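Local coordinates for protein enolase (alpha proteobacterium BAL199, PDB 3UGV) that probably catalyses a magnesium-dependent reaction on a carboxylate substrate, as in the mandelate racemase and muconate lactonizing enzyme branch of the enolase superfamily, at residues Thr27-Lys32 / Glu64-Val69; Leu102-Ile107 / Ala134-Leu139; Asn164-Lys169 / Ala176-Leu181; Leu193-Gly198 / Thr220-Asp225. One frame throughout, in Å; residues are numbered along the deposited sequence.

Contact 1: residues Thr27-Lys32 / Glu64-Val69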
loop_
_atom_site.group_PDB
_atom_site.type_symbol
_atom_site.label_atom_id
_atom_site.label_comp_id
_atom_site.label_asym_id
_atom_site.label_seq_id
_atom_site.Cartn_x
_atom_site.Cartn_y
_atom_site.Cartn_z
ATOM N N THR F 27 -40.990 -32.772 5.844
ATOM C CA THR F 27 -39.593 -33.219 5.865
ATOM C C THR F 27 -39.123 -33.816 4.530
ATOM O O THR F 27 -39.891 -34.466 3.816
ATOM C CB THR F 27 -39.318 -34.237 7.008
ATOM O OG1 THR F 27 -39.878 -35.516 6.673
ATOM C CG2 THR F 27 -39.897 -33.741 8.332
ATOM N N LEU F 28 -37.849 -33.597 4.212
ATOM C CA LEU F 28 -37.275 -34.020 2.939
ATOM C C LEU F 28 -35.971 -34.771 3.207
ATOM O O LEU F 28 -35.090 -34.267 3.907
ATOM C CB LEU F 28 -37.016 -32.795 2.063
ATOM C CG LEU F 28 -36.756 -33.031 0.578
ATOM C CD1 LEU F 28 -37.967 -33.688 -0.056
ATOM C CD2 LEU F 28 -36.417 -31.717 -0.123
ATOM N N THR F 29 -35.848 -35.975 2.659
ATOM C CA THR F 29 -34.753 -36.867 3.039
ATOM C C THR F 29 -34.077 -37.567 1.861
ATOM O O THR F 29 -34.732 -38.165 1.007
ATOM C CB THR F 29 -35.230 -37.930 4.061
ATOM O OG1 THR F 29 -35.612 -37.284 5.282
ATOM C CG2 THR F 29 -34.121 -38.918 4.360
ATOM N N PHE F 30 -32.752 -37.504 1.853
ATOM C CA PHE F 30 -31.922 -38.058 0.791
ATOM C C PHE F 30 -31.891 -39.594 0.822
ATOM O O PHE F 30 -31.506 -40.192 1.827
ATOM C CB PHE F 30 -30.512 -37.489 0.965
ATOM C CG PHE F 30 -29.531 -37.895 -0.099
ATOM C CD1 PHE F 30 -28.814 -39.078 0.012
ATOM C CD2 PHE F 30 -29.285 -37.070 -1.178
ATOM C CE1 PHE F 30 -27.891 -39.445 -0.959
ATOM C CE2 PHE F 30 -28.356 -37.427 -2.153
ATOM C CZ PHE F 30 -27.663 -38.617 -2.043
ATOM N N ARG F 31 -32.293 -40.230 -0.276
ATOM C CA ARG F 31 -32.144 -41.680 -0.405
ATOM C C ARG F 31 -30.894 -42.086 -1.195
ATOM O O ARG F 31 -30.027 -42.795 -0.681
ATOM C CB ARG F 31 -33.383 -42.322 -1.034
ATOM C CG ARG F 31 -33.226 -43.832 -1.237
ATOM C CD ARG F 31 -34.317 -44.420 -2.115
ATOM N NE ARG F 31 -35.562 -44.599 -1.378
ATOM C CZ ARG F 31 -36.769 -44.400 -1.897
ATOM N NH1 ARG F 31 -36.896 -44.009 -3.163
ATOM N NH2 ARG F 31 -37.848 -44.589 -1.147
ATOM N N LYS F 32 -30.809 -41.655 -2.449
ATOM C CA LYS F 32 -29.638 -41.957 -3.269
ATOM C C LYS F 32 -29.463 -41.040 -4.487
ATOM O O LYS F 32 -30.388 -40.330 -4.896
ATOM C CB LYS F 32 -29.653 -43.420 -3.714
ATOM C CG LYS F 32 -30.787 -43.786 -4.645
ATOM C CD LYS F 32 -30.402 -44.996 -5.490
ATOM C CE LYS F 32 -31.590 -45.548 -6.269
ATOM N NZ LYS F 32 -31.149 -46.501 -7.327
ATOM N N GLU F 64 -32.917 -39.291 -5.637
ATOM C CA GLU F 64 -34.169 -39.815 -5.098
ATOM C C GLU F 64 -34.292 -39.389 -3.643
ATOM O O GLU F 64 -33.308 -39.424 -2.903
ATOM C CB GLU F 64 -34.200 -41.346 -5.165
ATOM C CG GLU F 64 -34.140 -41.935 -6.569
ATOM C CD GLU F 64 -34.527 -43.414 -6.614
ATOM O OE1 GLU F 64 -34.962 -43.962 -5.574
ATOM O OE2 GLU F 64 -34.399 -44.025 -7.701
ATOM N N THR F 65 -35.487 -38.978 -3.229
ATOM C CA THR F 65 -35.756 -38.787 -1.803
ATOM C C THR F 65 -36.688 -39.879 -1.286
ATOM O O THR F 65 -37.416 -40.510 -2.064
ATOM C CB THR F 65 -36.381 -37.405 -1.480
ATOM O OG1 THR F 65 -37.495 -37.161 -2.342
ATOM C CG2 THR F 65 -35.368 -36.285 -1.652
ATOM N N GLU F 66 -36.664 -40.094 0.028
ATOM C CA GLU F 66 -37.603 -41.001 0.677
ATOM C C GLU F 66 -39.051 -40.607 0.386
ATOM O O GLU F 66 -39.930 -41.462 0.276
ATOM C CB GLU F 66 -37.371 -41.022 2.191
ATOM C CG GLU F 66 -36.004 -41.534 2.615
ATOM C CD GLU F 66 -35.772 -42.998 2.257
ATOM O OE1 GLU F 66 -36.725 -43.668 1.805
ATOM O OE2 GLU F 66 -34.630 -43.478 2.432
ATOM N N GLU F 67 -39.285 -39.305 0.258
ATOM C CA GLU F 67 -40.619 -38.748 0.056
ATOM C C GLU F 67 -41.043 -38.746 -1.414
ATOM O O GLU F 67 -42.112 -38.229 -1.758
ATOM C CB GLU F 67 -40.687 -37.319 0.611
ATOM C CG GLU F 67 -40.445 -37.199 2.114
ATOM C CD GLU F 67 -38.981 -37.377 2.506
ATOM O OE1 GLU F 67 -38.098 -37.224 1.630
ATOM O OE2 GLU F 67 -38.716 -37.669 3.695
ATOM N N GLY F 68 -40.198 -39.303 -2.280
ATOM C CA GLY F 68 -40.531 -39.444 -3.690
ATOM C C GLY F 68 -40.326 -38.219 -4.568
ATOM O O GLY F 68 -40.762 -38.201 -5.720
ATOM N N VAL F 69 -39.668 -37.194 -4.031
ATOM C CA VAL F 69 -39.351 -35.992 -4.797
ATOM C C VAL F 69 -38.026 -36.155 -5.539
ATOM O O VAL F 69 -37.005 -36.455 -4.935
ATOM C CB VAL F 69 -39.269 -34.766 -3.887
ATOM C CG1 VAL F 69 -39.073 -33.504 -4.710
ATOM C CG2 VAL F 69 -40.529 -34.664 -3.028
#
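The carbonyl oxygen of E64 takes two backbone donors from the facing strand, R31 N at 2.9 Å and, more weakly, K32 N at 3.4 Å. Two residues facing one make a classic beta bulge, which shifts the antiparallel register by one between the F30–T65 and K32–E64 pairs. Beyond the bulge, E64 N returns a nearly straight bond to K32 O. Toward the N-terminal end of 27-32, T29 O receives E66 N at 2.9 Å, just as the chain enters the type I turn from T65 to G68. There E67 bends back at chi2 (74°) and brings OE1 to T29 N at 2.8 Å, on the syn side but 35° out of the carboxylate plane. The R31 side chain reaches across to two acids in a salt-bridge network: NH1 gives its in-plane N-H to E64 OE1 at 3.1 Å, and NH2 bonds E66 OE1 more weakly. Both carboxylates stand almost perpendicular to the guanidinium, and T65 O lies over one of its faces. L28 CD1 meets V69 CG2 at 4.0 Å. This surface end of the hairpin of strands 30-47 and 52-65 sets L28 and V69 against helix 123-142 and F30 against helix 83-97.

Contact 2: residues Leu102-Ile107 / Ala134-Leu139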
loop_
_atom_site.group_PDB
_atom_site.type_symbol
_atom_site.label_atom_id
_atom_site.label_comp_id
_atom_site.label_asym_id
_atom_site.label_seq_id
_atom_site.Cartn_x
_atom_site.Cartn_y
_atom_site.Cartn_z
ATOM N N LEU F 102 -32.274 -33.741 3.106
ATOM C CA LEU F 102 -31.978 -33.185 1.798
ATOM C C LEU F 102 -31.901 -31.669 1.951
ATOM O O LEU F 102 -32.836 -30.951 1.593
ATOM C CB LEU F 102 -33.074 -33.574 0.806
ATOM C CG LEU F 102 -32.804 -33.576 -0.700
ATOM C CD1 LEU F 102 -32.870 -32.181 -1.260
ATOM C CD2 LEU F 102 -31.477 -34.252 -1.023
ATOM N N ALA F 103 -30.783 -31.196 2.504
ATOM C CA ALA F 103 -30.577 -29.779 2.789
ATOM C C ALA F 103 -29.286 -29.289 2.140
ATOM O O ALA F 103 -28.199 -29.620 2.609
ATOM C CB ALA F 103 -30.527 -29.551 4.287
ATOM N N PRO F 104 -29.411 -28.486 1.063
ATOM C CA PRO F 104 -28.286 -28.072 0.213
ATOM C C PRO F 104 -27.100 -27.593 1.025
ATOM O O PRO F 104 -25.998 -28.108 0.873
ATOM C CB PRO F 104 -28.866 -26.905 -0.588
ATOM C CG PRO F 104 -30.291 -27.221 -0.706
ATOM C CD PRO F 104 -30.686 -27.923 0.583
ATOM N N ALA F 105 -27.340 -26.619 1.892
ATOM C CA ALA F 105 -26.269 -25.983 2.639
ATOM C C ALA F 105 -25.531 -26.938 3.574
ATOM O O ALA F 105 -24.306 -26.879 3.685
ATOM C CB ALA F 105 -26.803 -24.794 3.397
ATOM N N GLU F 106 -26.267 -27.818 4.243
ATOM C CA GLU F 106 -25.627 -28.781 5.128
ATOM C C GLU F 106 -24.811 -29.763 4.305
ATOM O O GLU F 106 -23.716 -30.161 4.690
ATOM C CB GLU F 106 -26.662 -29.505 5.993
ATOM C CG GLU F 106 -27.431 -28.546 6.901
ATOM C CD GLU F 106 -28.299 -29.238 7.940
ATOM O OE1 GLU F 106 -28.338 -30.490 7.973
ATOM O OE2 GLU F 106 -28.946 -28.510 8.729
ATOM N N ILE F 107 -25.349 -30.127 3.149
ATOM C CA ILE F 107 -24.709 -31.091 2.276
ATOM C C ILE F 107 -23.454 -30.526 1.606
ATOM O O ILE F 107 -22.458 -31.225 1.462
ATOM C CB ILE F 107 -25.691 -31.579 1.211
ATOM C CG1 ILE F 107 -26.788 -32.425 1.862
ATOM C CG2 ILE F 107 -24.965 -32.350 0.136
ATOM C CD1 ILE F 107 -27.776 -33.038 0.872
ATOM N N ALA F 134 -28.253 -30.630 -8.197
ATOM C CA ALA F 134 -29.330 -31.614 -8.107
ATOM C C ALA F 134 -30.164 -31.425 -6.841
ATOM O O ALA F 134 -31.394 -31.441 -6.883
ATOM C CB ALA F 134 -28.765 -33.028 -8.151
ATOM N N VAL F 135 -29.489 -31.249 -5.715
ATOM C CA VAL F 135 -30.179 -31.144 -4.437
ATOM C C VAL F 135 -31.042 -29.882 -4.363
ATOM O O VAL F 135 -32.134 -29.888 -3.795
ATOM C CB VAL F 135 -29.180 -31.211 -3.265
ATOM C CG1 VAL F 135 -29.809 -30.708 -1.985
ATOM C CG2 VAL F 135 -28.704 -32.630 -3.097
ATOM N N TRP F 136 -30.563 -28.797 -4.950
ATOM C CA TRP F 136 -31.342 -27.574 -4.941
ATOM C C TRP F 136 -32.551 -27.749 -5.845
ATOM O O TRP F 136 -33.616 -27.196 -5.573
ATOM C CB TRP F 136 -30.514 -26.387 -5.427
ATOM C CG TRP F 136 -29.760 -25.659 -4.360
ATOM C CD1 TRP F 136 -28.417 -25.717 -4.125
ATOM C CD2 TRP F 136 -30.295 -24.739 -3.398
ATOM N NE1 TRP F 136 -28.085 -24.905 -3.075
ATOM C CE2 TRP F 136 -29.215 -24.285 -2.612
ATOM C CE3 TRP F 136 -31.578 -24.257 -3.123
ATOM C CZ2 TRP F 136 -29.379 -23.370 -1.569
ATOM C CZ3 TRP F 136 -31.741 -23.344 -2.080
ATOM C CH2 TRP F 136 -30.647 -22.912 -1.321
ATOM N N ASP F 137 -32.381 -28.497 -6.933
ATOM C CA ASP F 137 -33.501 -28.757 -7.825
ATOM C C ASP F 137 -34.548 -29.560 -7.080
ATOM O O ASP F 137 -35.738 -29.273 -7.181
ATOM C CB ASP F 137 -33.076 -29.499 -9.098
ATOM C CG ASP F 137 -34.265 -29.875 -9.976
ATOM O OD1 ASP F 137 -34.926 -28.962 -10.525
ATOM O OD2 ASP F 137 -34.541 -31.085 -10.114
ATOM N N ALA F 138 -34.105 -30.563 -6.331
ATOM C CA ALA F 138 -35.030 -31.369 -5.525
ATOM C C ALA F 138 -35.793 -30.528 -4.486
ATOM O O ALA F 138 -37.005 -30.646 -4.357
ATOM C CB ALA F 138 -34.299 -32.544 -4.861
ATOM N N LEU F 139 -35.078 -29.667 -3.762
ATOM C CA LEU F 139 -35.697 -28.802 -2.764
ATOM C C LEU F 139 -36.735 -27.891 -3.402
ATOM O O LEU F 139 -37.803 -27.679 -2.854
ATOM C CB LEU F 139 -34.630 -27.974 -2.034
ATOM C CG LEU F 139 -35.078 -27.060 -0.896
ATOM C CD1 LEU F 139 -35.581 -27.855 0.311
ATOM C CD2 LEU F 139 -33.920 -26.166 -0.487
#
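P104 lies over the indole of W136, its CB 3.5 Å from the centroid of the five-membered ring and 22° off the ring normal, a CH-pi contact in which the two side chains cross at about a right angle. P104 CG also meets V135 CG1 at 3.7 Å and L139 CD2 at 3.8 Å. Packing is also tight beside it, where L102 CD1 presses on V135 CG1 at 3.5 Å, closer than usual van der Waals contact, as the two side chains pass in opposite senses. With its CG trans to the backbone N (chi1 -158°), L102 also brings CD1 to A138 CB. Packing is looser toward I107, whose CD1 meets V135 CG2 tip to tip at 4.1 Å; the partly exposed E106 next to it hydrogen-bonds to T154 of a second subunit. W136 NE1 hydrogen-bonds to S308 OG. Replacing W136 with an alanine would probably leave one side of P104 without its aromatic cover and S308 OG without its indole N-H partner. The contact sets the start of helix 104-114, with A103 at its N-cap position, against helix 123-142; L102 continues onto T65 of strand 52-65, and W136 onto helix 147-150.

Contact 3: residues Asn164-Lys169 / Ala176-Leu181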
loop_
_atom_site.group_PDB
_atom_site.type_symbol
_atom_site.label_atom_id
_atom_site.label_comp_id
_atom_site.label_asym_id
_atom_site.label_seq_id
_atom_site.Cartn_x
_atom_site.Cartn_y
_atom_site.Cartn_z
ATOM N N ASN F 164 -22.084 -20.659 -29.028
ATOM C CA ASN F 164 -22.069 -21.932 -29.755
ATOM C C ASN F 164 -20.835 -22.180 -30.633
ATOM O O ASN F 164 -20.464 -23.332 -30.854
ATOM C CB ASN F 164 -23.310 -22.083 -30.620
ATOM C CG ASN F 164 -24.416 -22.862 -29.938
ATOM O OD1 ASN F 164 -24.202 -23.551 -28.933
ATOM N ND2 ASN F 164 -25.616 -22.767 -30.501
ATOM N N GLY F 165 -20.214 -21.120 -31.148
ATOM C CA GLY F 165 -19.135 -21.299 -32.111
ATOM C C GLY F 165 -18.169 -20.139 -32.301
ATOM O O GLY F 165 -17.636 -19.600 -31.339
ATOM N N LEU F 166 -17.940 -19.755 -33.554
ATOM C CA LEU F 166 -16.910 -18.772 -33.886
ATOM C C LEU F 166 -15.548 -19.222 -33.350
ATOM O O LEU F 166 -14.815 -18.444 -32.711
ATOM C CB LEU F 166 -17.280 -17.378 -33.370
ATOM C CG LEU F 166 -18.690 -16.910 -33.763
ATOM C CD1 LEU F 166 -18.927 -15.462 -33.356
ATOM C CD2 LEU F 166 -18.897 -17.079 -35.265
ATOM N N TRP F 167 -15.223 -20.487 -33.620
ATOM C CA TRP F 167 -13.932 -21.061 -33.243
ATOM C C TRP F 167 -12.872 -20.604 -34.240
ATOM O O TRP F 167 -13.140 -19.714 -35.041
ATOM C CB TRP F 167 -14.015 -22.589 -33.149
ATOM C CG TRP F 167 -14.791 -23.023 -31.949
ATOM C CD1 TRP F 167 -16.059 -23.534 -31.922
ATOM C CD2 TRP F 167 -14.363 -22.937 -30.589
ATOM N NE1 TRP F 167 -16.438 -23.780 -30.625
ATOM C CE2 TRP F 167 -15.412 -23.423 -29.790
ATOM C CE3 TRP F 167 -13.186 -22.504 -29.971
ATOM C CZ2 TRP F 167 -15.315 -23.497 -28.404
ATOM C CZ3 TRP F 167 -13.095 -22.568 -28.603
ATOM C CH2 TRP F 167 -14.155 -23.059 -27.831
ATOM N N LEU F 168 -11.677 -21.191 -34.186
ATOM C CA LEU F 168 -10.526 -20.633 -34.917
ATOM C C LEU F 168 -10.445 -21.021 -36.392
ATOM O O LEU F 168 -9.391 -21.429 -36.875
ATOM C CB LEU F 168 -9.202 -20.936 -34.191
ATOM C CG LEU F 168 -9.128 -20.376 -32.753
ATOM C CD1 LEU F 168 -7.700 -20.363 -32.180
ATOM C CD2 LEU F 168 -9.730 -18.975 -32.684
ATOM N N LYS F 169 -11.562 -20.870 -37.102
ATOM C CA LYS F 169 -11.618 -21.094 -38.545
ATOM C C LYS F 169 -11.264 -19.813 -39.297
ATOM O O LYS F 169 -10.825 -18.833 -38.694
ATOM C CB LYS F 169 -13.006 -21.594 -38.942
ATOM C CG LYS F 169 -13.396 -22.894 -38.224
ATOM C CD LYS F 169 -14.754 -23.402 -38.669
ATOM C CE LYS F 169 -15.852 -22.404 -38.326
ATOM N NZ LYS F 169 -17.185 -22.839 -38.845
ATOM N N ALA F 176 -19.729 -16.046 -41.697
ATOM C CA ALA F 176 -20.960 -16.696 -42.150
ATOM C C ALA F 176 -21.659 -17.370 -40.976
ATOM O O ALA F 176 -22.873 -17.304 -40.845
ATOM C CB ALA F 176 -20.672 -17.704 -43.239
ATOM N N GLU F 177 -20.871 -17.993 -40.109
ATOM C CA GLU F 177 -21.409 -18.659 -38.944
ATOM C C GLU F 177 -21.986 -17.655 -37.947
ATOM O O GLU F 177 -22.965 -17.945 -37.261
ATOM C CB GLU F 177 -20.326 -19.498 -38.288
ATOM C CG GLU F 177 -20.797 -20.211 -37.045
ATOM C CD GLU F 177 -19.868 -21.340 -36.639
ATOM O OE1 GLU F 177 -19.960 -22.430 -37.255
ATOM O OE2 GLU F 177 -19.045 -21.140 -35.713
ATOM N N ALA F 178 -21.382 -16.472 -37.872
ATOM C CA ALA F 178 -21.902 -15.420 -37.004
ATOM C C ALA F 178 -23.354 -15.047 -37.370
ATOM O O ALA F 178 -24.198 -14.862 -36.479
ATOM C CB ALA F 178 -21.000 -14.201 -37.047
ATOM N N VAL F 179 -23.645 -14.951 -38.669
ATOM C CA VAL F 179 -25.014 -14.669 -39.121
ATOM C C VAL F 179 -25.987 -15.733 -38.583
ATOM O O VAL F 179 -27.055 -15.396 -38.072
ATOM C CB VAL F 179 -25.128 -14.542 -40.682
ATOM C CG1 VAL F 179 -26.586 -14.271 -41.121
ATOM C CG2 VAL F 179 -24.199 -13.457 -41.223
ATOM N N GLU F 180 -25.605 -17.008 -38.699
ATOM C CA GLU F 180 -26.384 -18.126 -38.148
ATOM C C GLU F 180 -26.570 -17.985 -36.635
ATOM O O GLU F 180 -27.698 -17.965 -36.147
ATOM C CB GLU F 180 -25.700 -19.473 -38.405
ATOM C CG GLU F 180 -25.795 -20.078 -39.804
ATOM C CD GLU F 180 -25.021 -21.414 -39.891
ATOM O OE1 GLU F 180 -25.564 -22.464 -39.473
ATOM O OE2 GLU F 180 -23.858 -21.411 -40.357
ATOM N N LEU F 181 -25.465 -17.904 -35.892
ATOM C CA LEU F 181 -25.547 -17.818 -34.432
ATOM C C LEU F 181 -26.416 -16.654 -33.964
ATOM O O LEU F 181 -27.213 -16.812 -33.046
ATOM C CB LEU F 181 -24.167 -17.690 -33.805
ATOM C CG LEU F 181 -23.106 -18.717 -34.170
ATOM C CD1 LEU F 181 -21.912 -18.517 -33.256
ATOM C CD2 LEU F 181 -23.670 -20.113 -34.049
HETATM O O HOH W 1 -16.872 -22.522 -34.893
#
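The loop that leaves strand 157-162 folds back on helix 171-183, the helix that follows it in the C-terminal barrel domain of the enolase superfamily, and E177 of that helix grips it. L166 N meets E177 OE2 at 2.8 Å, nearly along the C-O axis and with a fairly straight N-H (163°). E177 gets there by an extended chain whose CG lies trans to the backbone N (chi1 179°). Its OE2 also accepts a hydrogen bond from a water at 2.7 Å, and that water in turn accepts one from W167 N, bridging the carboxylate to the next backbone amide. OE1, the other oxygen, forms a salt bridge with K169 NZ at 3.2 Å, approached from above the carboxylate plane; a long, weak ion pair links OE1 to R44 as well. The charge of this buried acid is thus likely to be offset by K169 and by the two donors at OE2. G165 passes close to the carboxylate, its CA 3.6 Å from E177 OE2, and a side chain there would probably collide with this oxygen. L166 also packs against strand 192-196, and W167 forms a cation-pi pair with R196. On the apolar side, L166 CD2 approaches A178 CB at 4.0 Å, and L166 CG meets L181 CD1 at 3.6 Å where the two leucines lie alongside, pointing opposite ways.

Contact 4: residues Leu193-Gly198 / Thr220-Asp225. With MG (magnesium ion), chain B.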
loop_
_atom_site.group_PDB
_atom_site.type_symbol
_atom_site.label_atom_id
_atom_site.label_comp_id
_atom_site.label_asym_id
_atom_site.label_seq_id
_atom_site.Cartn_x
_atom_site.Cartn_y
_atom_site.Cartn_z
ATOM N N LEU F 193 -22.197 -12.117 -29.232
ATOM C CA LEU F 193 -21.665 -13.384 -29.725
ATOM C C LEU F 193 -20.321 -13.561 -29.039
ATOM O O LEU F 193 -19.598 -12.587 -28.871
ATOM C CB LEU F 193 -21.433 -13.297 -31.243
ATOM C CG LEU F 193 -22.658 -13.050 -32.124
ATOM C CD1 LEU F 193 -22.244 -12.860 -33.564
ATOM C CD2 LEU F 193 -23.624 -14.220 -32.014
ATOM N N LYS F 194 -19.971 -14.777 -28.638
ATOM C CA LYS F 194 -18.593 -15.023 -28.223
ATOM C C LYS F 194 -17.711 -15.347 -29.422
ATOM O O LYS F 194 -17.999 -16.258 -30.193
ATOM C CB LYS F 194 -18.484 -16.144 -27.190
ATOM C CG LYS F 194 -17.020 -16.436 -26.824
ATOM C CD LYS F 194 -16.903 -17.099 -25.487
ATOM C CE LYS F 194 -17.067 -16.091 -24.377
ATOM N NZ LYS F 194 -17.246 -16.800 -23.087
ATOM N N LEU F 195 -16.616 -14.611 -29.552
ATOM C CA LEU F 195 -15.679 -14.805 -30.642
ATOM C C LEU F 195 -14.347 -15.337 -30.084
ATOM O O LEU F 195 -13.739 -14.714 -29.214
ATOM C CB LEU F 195 -15.474 -13.473 -31.376
ATOM C CG LEU F 195 -14.455 -13.444 -32.503
ATOM C CD1 LEU F 195 -14.938 -14.342 -33.611
ATOM C CD2 LEU F 195 -14.231 -12.034 -33.003
ATOM N N ARG F 196 -13.895 -16.494 -30.566
ATOM C CA ARG F 196 -12.628 -17.032 -30.079
ATOM C C ARG F 196 -11.448 -16.458 -30.858
ATOM O O ARG F 196 -11.514 -16.275 -32.077
ATOM C CB ARG F 196 -12.607 -18.560 -30.120
ATOM C CG ARG F 196 -13.290 -19.238 -28.934
ATOM C CD ARG F 196 -14.818 -19.316 -29.055
ATOM N NE ARG F 196 -15.418 -19.875 -27.840
ATOM C CZ ARG F 196 -16.669 -20.331 -27.749
ATOM N NH1 ARG F 196 -17.459 -20.296 -28.814
ATOM N NH2 ARG F 196 -17.131 -20.827 -26.597
ATOM N N MET F 197 -10.374 -16.159 -30.140
ATOM C CA MET F 197 -9.154 -15.646 -30.755
ATOM C C MET F 197 -7.941 -16.466 -30.310
ATOM O O MET F 197 -8.011 -17.259 -29.364
ATOM C CB MET F 197 -8.943 -14.172 -30.402
ATOM C CG MET F 197 -9.927 -13.202 -31.097
ATOM S SD MET F 197 -9.285 -11.499 -31.118
ATOM C CE MET F 197 -10.554 -10.638 -32.039
ATOM N N GLY F 198 -6.829 -16.272 -31.002
ATOM C CA GLY F 198 -5.615 -17.000 -30.697
ATOM C C GLY F 198 -5.016 -17.705 -31.901
ATOM O O GLY F 198 -4.337 -18.716 -31.754
ATOM N N THR F 220 -24.141 -5.552 -32.504
ATOM C CA THR F 220 -23.920 -6.849 -31.884
ATOM C C THR F 220 -22.614 -6.789 -31.106
ATOM O O THR F 220 -21.555 -6.540 -31.686
ATOM C CB THR F 220 -23.794 -7.975 -32.937
ATOM O OG1 THR F 220 -24.964 -8.002 -33.761
ATOM C CG2 THR F 220 -23.650 -9.314 -32.263
ATOM N N ALA F 221 -22.701 -6.998 -29.791
ATOM C CA ALA F 221 -21.534 -7.028 -28.930
ATOM C C ALA F 221 -20.713 -8.262 -29.261
ATOM O O ALA F 221 -21.284 -9.326 -29.511
ATOM C CB ALA F 221 -21.967 -7.053 -27.462
ATOM N N LEU F 222 -19.385 -8.116 -29.279
ATOM C CA LEU F 222 -18.471 -9.262 -29.391
ATOM C C LEU F 222 -17.655 -9.465 -28.117
ATOM O O LEU F 222 -16.978 -8.550 -27.634
ATOM C CB LEU F 222 -17.516 -9.108 -30.571
ATOM C CG LEU F 222 -18.161 -8.983 -31.942
ATOM C CD1 LEU F 222 -17.076 -8.833 -32.990
ATOM C CD2 LEU F 222 -19.015 -10.201 -32.225
ATOM N N MET F 223 -17.749 -10.663 -27.560
ATOM C CA MET F 223 -16.955 -11.039 -26.403
ATOM C C MET F 223 -15.834 -11.908 -26.937
ATOM O O MET F 223 -16.070 -12.870 -27.651
ATOM C CB MET F 223 -17.796 -11.838 -25.404
ATOM C CG MET F 223 -18.895 -11.063 -24.690
ATOM S SD MET F 223 -20.259 -10.542 -25.772
ATOM C CE MET F 223 -21.610 -10.603 -24.587
ATOM N N VAL F 224 -14.605 -11.574 -26.610
ATOM C CA VAL F 224 -13.493 -12.324 -27.152
ATOM C C VAL F 224 -12.852 -13.185 -26.070
ATOM O O VAL F 224 -12.587 -12.713 -24.964
ATOM C CB VAL F 224 -12.470 -11.384 -27.814
ATOM C CG1 VAL F 224 -11.041 -11.916 -27.674
ATOM C CG2 VAL F 224 -12.847 -11.151 -29.275
ATOM N N ASP F 225 -12.627 -14.452 -26.395
ATOM C CA ASP F 225 -12.037 -15.399 -25.455
ATOM C C ASP F 225 -10.773 -16.020 -26.030
ATOM O O ASP F 225 -10.799 -16.589 -27.127
ATOM C CB ASP F 225 -13.030 -16.515 -25.140
ATOM C CG ASP F 225 -12.654 -17.301 -23.883
ATOM O OD1 ASP F 225 -11.453 -17.363 -23.501
ATOM O OD2 ASP F 225 -13.575 -17.852 -23.268
HETATM MG MG MG B . -14.197 -18.737 -21.614
HETATM O O HOH W 2 -16.067 -19.571 -22.083
HETATM O O HOH W 3 -14.234 -20.088 -25.157
HETATM O O HOH W 4 -13.560 -20.648 -22.156
HETATM O O HOH W 5 -12.159 -18.396 -21.162
#
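Backbone bonds join L193-M197 to A221-D225 in parallel register, L193 N to A221 O, M223 N to L193 O, L195 N to M223 O, D225 N to L195 O and M197 N to D225 O. The shortest, L195 N to M223 O, is 2.6 Å at 173°. Apolar contacts lie on the face bearing L193, L195, L222 and V224, where the L195 and V224 side chains run alongside each other, CD2 to CG2 4.1 Å. Past the strand end, M197 crosses V224 at about a right angle, CE to CG2 3.6 Å. The two strands and helix 202-216 form a beta-alpha-beta unit of the barrel, and this face packs on that helix and on helix 171-183. Polar and metal contacts occupy the face of K194, R196 and D225, which M223 shares. D225 OD2 binds magnesium at 2.0 Å; three waters, E251 and E277 complete the site, and N227 N holds OD1. K194 bends at chi3 (-78°) to bring NZ to a metal-bound water at 3.2 Å, while its main partners are E251 and E347. A methionine in place of K194 would probably leave E251 and E347 without their salt-bridge partner and this water without the NZ donor. R196 NE meets another water near its guanidinium plane at 2.9 Å and NH1 hydrogen-bonds to G165 O; K194 CD lies 3.6 Å above that plane.

In the fold
From the N terminus, contact 1 closes the long hairpin of strands 30-47 and 52-65. Contact 2 then closes the helical excursion from the start of helix 104-114 to the later part of helix 123-142, and it meets contact 1 directly where L28 O lies 3.0 Å from L102 N, joining the hairpin to the helices of the N-terminal domain. Contact 3 closes a short loop onto helix 171-183; contact 4 closes the beta-alpha-beta unit of strands 192-196 and 221-225 and ends at the metal. These two touch through G165 and L166 against R196. All four follow in series, none nested or crossed. The pairs lie on opposite sides of the chain's centre, contacts 2 and 4 being about 35 Å apart between centres.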